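Local coordinates for Pcza361.24 (Amycolatopsis orientalis, PDB 3G2M), which probably transfers a methyl group from S-adenosyl-L-methionine to an amine nitrogen of glycopeptide antibiotics during their biosynthesis, at residues R170-Y173 / A174-E178; D255-V258 / R259-R263. All blocks are in the same frame, centred on the assembly; numbering follows the deposited sequence.

Overall arrangement
Interactions 1 and 2 each lie within a single helix, 166-179 and 254-263, and their centres are about 13 Å apart on the same side of the chain's centre. Both combine buried residues with more exposed polar ones. Leu172, Tyr173 and Val176 are buried in interaction 1; in interaction 2 Val257 and Leu261 are buried, together with the carboxylate-bearing Glu260. The helices meet where Tyr173 packs on Val257 and Leu261, its OH 2.7 Å from Glu260 OE1 in a hydrogen bond. Across its two segments interaction 1 relies on backbone bonds and one serine hydroxyl, whereas interaction 2 adds side-chain bonds from Gln256 to Arg259 and Glu260, near strand 219-234 and the second subunit.

Interaction 1 of 2, residues R170-Y173 / A174-E178; sequences RGLY and ASVRE
Four consecutive bonds run from the NH groups of Ala174, Ser175, Val176 and Arg177 to the carbonyls of Arg170, Gly171, Leu172 and Tyr173, the i to i+4 pattern of an alpha-helix. The bond from Val176 N to Leu172 O measures 2.9 Å, with an N-H...O angle of 171°. Gly171 O takes a second donor: Ser175 OG lies 2.8 Å from Gly171 O, while Ser175 N approaches that oxygen from the other face of the carbonyl plane. The hydroxyl is turned back along the helix because OG stands beside its own backbone N (chi1 -66°), and its bond to Gly171 O, with the serine hydroxyl as donor, ties the side chain to the preceding turn.

Helix 166-179 belongs to the Rossmann-like methyltransferase domain, where it precedes the sheet strand 184-191. Its inner flank carries Leu172 and Val176, which lie side by side and point the same way, Leu172 CD1 being 3.8 Å from Val176 CG2. Both touch Leu89 of strand 86-89, and the Leu172 side chain is about 5 Å from that of Met142, a residue of the S-adenosyl-L-methionine site. Arg177 grips Glu178 side-on: Arg177 NE and NH2 both reach Glu178 OE2, at 2.8 and 2.9 Å, on its anti side. Ala174 O sits over the centre of the same guanidinium, 3.8 Å above its plane.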
loop_
_atom_site.group_PDB
_atom_site.type_symbol
_atom_site.label_atom_id
_atom_site.label_comp_id
_atom_site.label_asym_id
_atom_site.label_seq_id
_atom_site.Cartn_x
_atom_site.Cartn_y
_atom_site.Cartn_z
ATOM N N ARG A 170 4.701 6.503 -9.182
ATOM C CA ARG A 170 4.294 7.284 -10.360
ATOM C C ARG A 170 5.450 8.141 -10.897
ATOM O O ARG A 170 5.674 8.204 -12.098
ATOM C CB ARG A 170 3.091 8.180 -10.040
ATOM C CG ARG A 170 1.732 7.488 -10.130
ATOM C CD ARG A 170 0.575 8.493 -10.014
ATOM N NE ARG A 170 -0.243 8.270 -8.823
ATOM C CZ ARG A 170 -0.435 9.149 -7.842
ATOM N NH1 ARG A 170 0.112 10.362 -7.880
ATOM N NH2 ARG A 170 -1.202 8.811 -6.816
ATOM N N GLY A 171 6.170 8.807 -9.997
ATOM C CA GLY A 171 7.351 9.598 -10.367
ATOM C C GLY A 171 8.458 8.741 -10.949
ATOM O O GLY A 171 9.130 9.152 -11.898
ATOM N N LEU A 172 8.660 7.553 -10.376
ATOM C CA LEU A 172 9.593 6.566 -10.926
ATOM C C LEU A 172 9.244 6.194 -12.369
ATOM O O LEU A 172 10.107 6.255 -13.252
ATOM C CB LEU A 172 9.617 5.293 -10.053
ATOM C CG LEU A 172 10.238 4.003 -10.620
ATOM C CD1 LEU A 172 11.752 4.147 -10.808
ATOM C CD2 LEU A 172 9.925 2.821 -9.700
ATOM N N TYR A 173 7.985 5.813 -12.603
ATOM C CA TYR A 173 7.564 5.345 -13.925
ATOM C C TYR A 173 7.756 6.429 -14.999
ATOM O O TYR A 173 8.256 6.158 -16.091
ATOM C CB TYR A 173 6.110 4.849 -13.909
ATOM C CG TYR A 173 5.778 3.794 -12.860
ATOM C CD1 TYR A 173 6.680 2.777 -12.536
ATOM C CD2 TYR A 173 4.540 3.807 -12.210
ATOM C CE1 TYR A 173 6.358 1.811 -11.576
ATOM C CE2 TYR A 173 4.219 2.851 -11.253
ATOM C CZ TYR A 173 5.132 1.863 -10.938
ATOM O OH TYR A 173 4.809 0.919 -9.981
ATOM N N ALA A 174 7.378 7.657 -14.672
ATOM C CA ALA A 174 7.547 8.787 -15.600
ATOM C C ALA A 174 9.015 9.121 -15.847
ATOM O O ALA A 174 9.418 9.337 -16.990
ATOM C CB ALA A 174 6.790 10.014 -15.094
ATOM N N SER A 175 9.811 9.143 -14.780
ATOM C CA SER A 175 11.251 9.383 -14.892
ATOM C C SER A 175 11.915 8.355 -15.810
ATOM O O SER A 175 12.666 8.719 -16.715
ATOM C CB SER A 175 11.919 9.388 -13.515
ATOM O OG SER A 175 11.486 10.491 -12.721
ATOM N N VAL A 176 11.622 7.075 -15.584
ATOM C CA VAL A 176 12.162 5.999 -16.425
ATOM C C VAL A 176 11.816 6.197 -17.910
ATOM O O VAL A 176 12.711 6.123 -18.761
ATOM C CB VAL A 176 11.741 4.591 -15.929
ATOM C CG1 VAL A 176 12.213 3.509 -16.908
ATOM C CG2 VAL A 176 12.314 4.320 -14.544
ATOM N N ARG A 177 10.539 6.463 -18.219
ATOM C CA ARG A 177 10.121 6.781 -19.596
ATOM C C ARG A 177 11.043 7.822 -20.236
ATOM O O ARG A 177 11.515 7.643 -21.366
ATOM C CB ARG A 177 8.669 7.290 -19.639
ATOM C CG ARG A 177 8.214 7.721 -21.037
ATOM C CD ARG A 177 6.962 8.584 -21.023
ATOM N NE ARG A 177 7.194 9.883 -20.393
ATOM C CZ ARG A 177 6.489 10.363 -19.373
ATOM N NH1 ARG A 177 5.478 9.661 -18.862
ATOM N NH2 ARG A 177 6.785 11.553 -18.870
ATOM N N GLU A 178 11.319 8.897 -19.500
ATOM C CA GLU A 178 12.123 9.999 -20.038
ATOM C C GLU A 178 13.586 9.625 -20.284
ATOM O O GLU A 178 14.299 10.357 -20.968
ATOM C CB GLU A 178 12.031 11.234 -19.136
ATOM C CG GLU A 178 10.635 11.859 -19.067
ATOM C CD GLU A 178 10.112 12.304 -20.422
ATOM O OE1 GLU A 178 10.885 12.867 -21.219
ATOM O OE2 GLU A 178 8.919 12.090 -20.687
#

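Interaction 2 of 2, residues D255-V258 / R259-R263; sequences DQVV and RELVR
Gln256 joins Arg259 and Glu260 through the two ends of its side-chain amide. Gln256 CB lies 3.6 Å from Arg259 NH2, and Gln256 CG is also 3.6 Å from Glu260 OE2. The bend at chi2 (67°) then turns the amide so that its oxygen and nitrogen serve different partners. Gln256 OE1 accepts from Arg259 NH2 at 3.0 Å, with the guanidinium plane 68° from that of the amide; a weak, longer bond comes from Arg259 NE. A water bridges the same two groups, donating a hydrogen bond to Gln256 OE1 and accepting one from Arg259 NE. At the other tip, Gln256 NE2 donates almost straight (172°) to the anti lone pair of Glu260 OE2, 2.8 Å away.

One face of the Arg259 guanidinium rests on the backbone, with Gln256 CA 3.3 Å and Asp255 O 3.5 Å above its plane. Val257 CG1 and Leu261 CD1 meet at 4.0 Å; the side chains of both residues also touch strand 184-191, as expected of a helix lying against the central sheet of a methyltransferase fold. Arg259 NH2 also binds Pro223 O of strand 219-234, and Gln256 packs on Ile227 of the second subunit. The buried Glu260 carboxylate is engaged by Gln256, by a salt bridge from Arg169 and by a hydrogen bond with the Tyr173 hydroxyl, partners that would probably favour its ionised form.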
loop_
_atom_site.group_PDB
_atom_site.type_symbol
_atom_site.label_atom_id
_atom_site.label_comp_id
_atom_site.label_asym_id
_atom_site.label_seq_id
_atom_site.Cartn_x
_atom_site.Cartn_y
_atom_site.Cartn_z
ATOM N N ASP A 255 1.676 -8.328 -9.661
ATOM C CA ASP A 255 0.570 -7.967 -10.561
ATOM C C ASP A 255 0.072 -6.533 -10.336
ATOM O O ASP A 255 -0.401 -5.889 -11.277
ATOM C CB ASP A 255 -0.599 -8.964 -10.453
ATOM C CG ASP A 255 -0.288 -10.322 -11.099
ATOM O OD1 ASP A 255 0.611 -10.403 -11.963
ATOM O OD2 ASP A 255 -0.945 -11.318 -10.731
ATOM N N GLN A 256 0.186 -6.037 -9.103
ATOM C CA GLN A 256 -0.153 -4.640 -8.785
ATOM C C GLN A 256 0.811 -3.651 -9.469
ATOM O O GLN A 256 0.376 -2.662 -10.062
ATOM C CB GLN A 256 -0.185 -4.401 -7.263
ATOM C CG GLN A 256 -0.294 -2.913 -6.833
ATOM C CD GLN A 256 -1.632 -2.274 -7.205
ATOM O OE1 GLN A 256 -2.650 -2.951 -7.300
ATOM N NE2 GLN A 256 -1.629 -0.962 -7.400
ATOM N N VAL A 257 2.111 -3.920 -9.381
ATOM C CA VAL A 257 3.116 -3.096 -10.073
ATOM C C VAL A 257 2.910 -3.154 -11.590
ATOM O O VAL A 257 3.020 -2.135 -12.272
ATOM C CB VAL A 257 4.569 -3.504 -9.703
ATOM C CG1 VAL A 257 5.608 -2.710 -10.531
ATOM C CG2 VAL A 257 4.818 -3.316 -8.212
ATOM N N VAL A 258 2.603 -4.340 -12.113
ATOM C CA VAL A 258 2.244 -4.471 -13.534
ATOM C C VAL A 258 1.062 -3.550 -13.907
ATOM O O VAL A 258 1.151 -2.807 -14.888
ATOM C CB VAL A 258 1.968 -5.945 -13.947
ATOM C CG1 VAL A 258 1.294 -6.011 -15.312
ATOM C CG2 VAL A 258 3.270 -6.745 -13.967
ATOM N N ARG A 259 -0.020 -3.586 -13.122
ATOM C CA ARG A 259 -1.191 -2.710 -13.366
ATOM C C ARG A 259 -0.799 -1.227 -13.372
ATOM O O ARG A 259 -1.281 -0.443 -14.200
ATOM C CB ARG A 259 -2.313 -2.964 -12.346
ATOM C CG ARG A 259 -2.975 -4.345 -12.464
ATOM C CD ARG A 259 -4.200 -4.494 -11.555
ATOM N NE ARG A 259 -3.874 -4.602 -10.129
ATOM C CZ ARG A 259 -3.655 -5.749 -9.482
ATOM N NH1 ARG A 259 -3.715 -6.915 -10.118
ATOM N NH2 ARG A 259 -3.381 -5.728 -8.182
ATOM N N GLU A 260 0.084 -0.852 -12.445
ATOM C CA GLU A 260 0.568 0.522 -12.350
ATOM C C GLU A 260 1.433 0.920 -13.549
ATOM O O GLU A 260 1.313 2.036 -14.066
ATOM C CB GLU A 260 1.352 0.725 -11.045
ATOM C CG GLU A 260 0.501 0.660 -9.782
ATOM C CD GLU A 260 1.318 0.826 -8.510
ATOM O OE1 GLU A 260 2.478 1.287 -8.599
ATOM O OE2 GLU A 260 0.795 0.497 -7.422
ATOM N N LEU A 261 2.311 0.012 -13.975
ATOM C CA LEU A 261 3.135 0.240 -15.159
ATOM C C LEU A 261 2.271 0.510 -16.395
ATOM O O LEU A 261 2.517 1.467 -17.132
ATOM C CB LEU A 261 4.074 -0.942 -15.398
ATOM C CG LEU A 261 5.270 -1.030 -14.447
ATOM C CD1 LEU A 261 5.882 -2.425 -14.511
ATOM C CD2 LEU A 261 6.301 0.040 -14.801
ATOM N N VAL A 262 1.259 -0.327 -16.606
ATOM C CA VAL A 262 0.310 -0.134 -17.708
ATOM C C VAL A 262 -0.396 1.224 -17.602
ATOM O O VAL A 262 -0.421 1.996 -18.568
ATOM C CB VAL A 262 -0.712 -1.303 -17.807
ATOM C CG1 VAL A 262 -1.746 -1.041 -18.902
ATOM C CG2 VAL A 262 0.012 -2.619 -18.081
ATOM N N ARG A 263 -0.937 1.525 -16.426
ATOM C CA ARG A 263 -1.584 2.814 -16.196
ATOM C C ARG A 263 -0.668 3.997 -16.551
ATOM O O ARG A 263 -1.137 5.006 -17.069
ATOM C CB ARG A 263 -2.058 2.915 -14.748
ATOM C CG ARG A 263 -2.871 4.156 -14.420
ATOM C CD ARG A 263 -3.565 4.017 -13.062
ATOM N NE ARG A 263 -4.256 2.731 -12.941
ATOM C CZ ARG A 263 -3.913 1.760 -12.095
ATOM N NH1 ARG A 263 -2.894 1.923 -11.256
ATOM N NH2 ARG A 263 -4.602 0.622 -12.079
HETATM O O HOH W 1 -4.302 -1.793 -9.416
#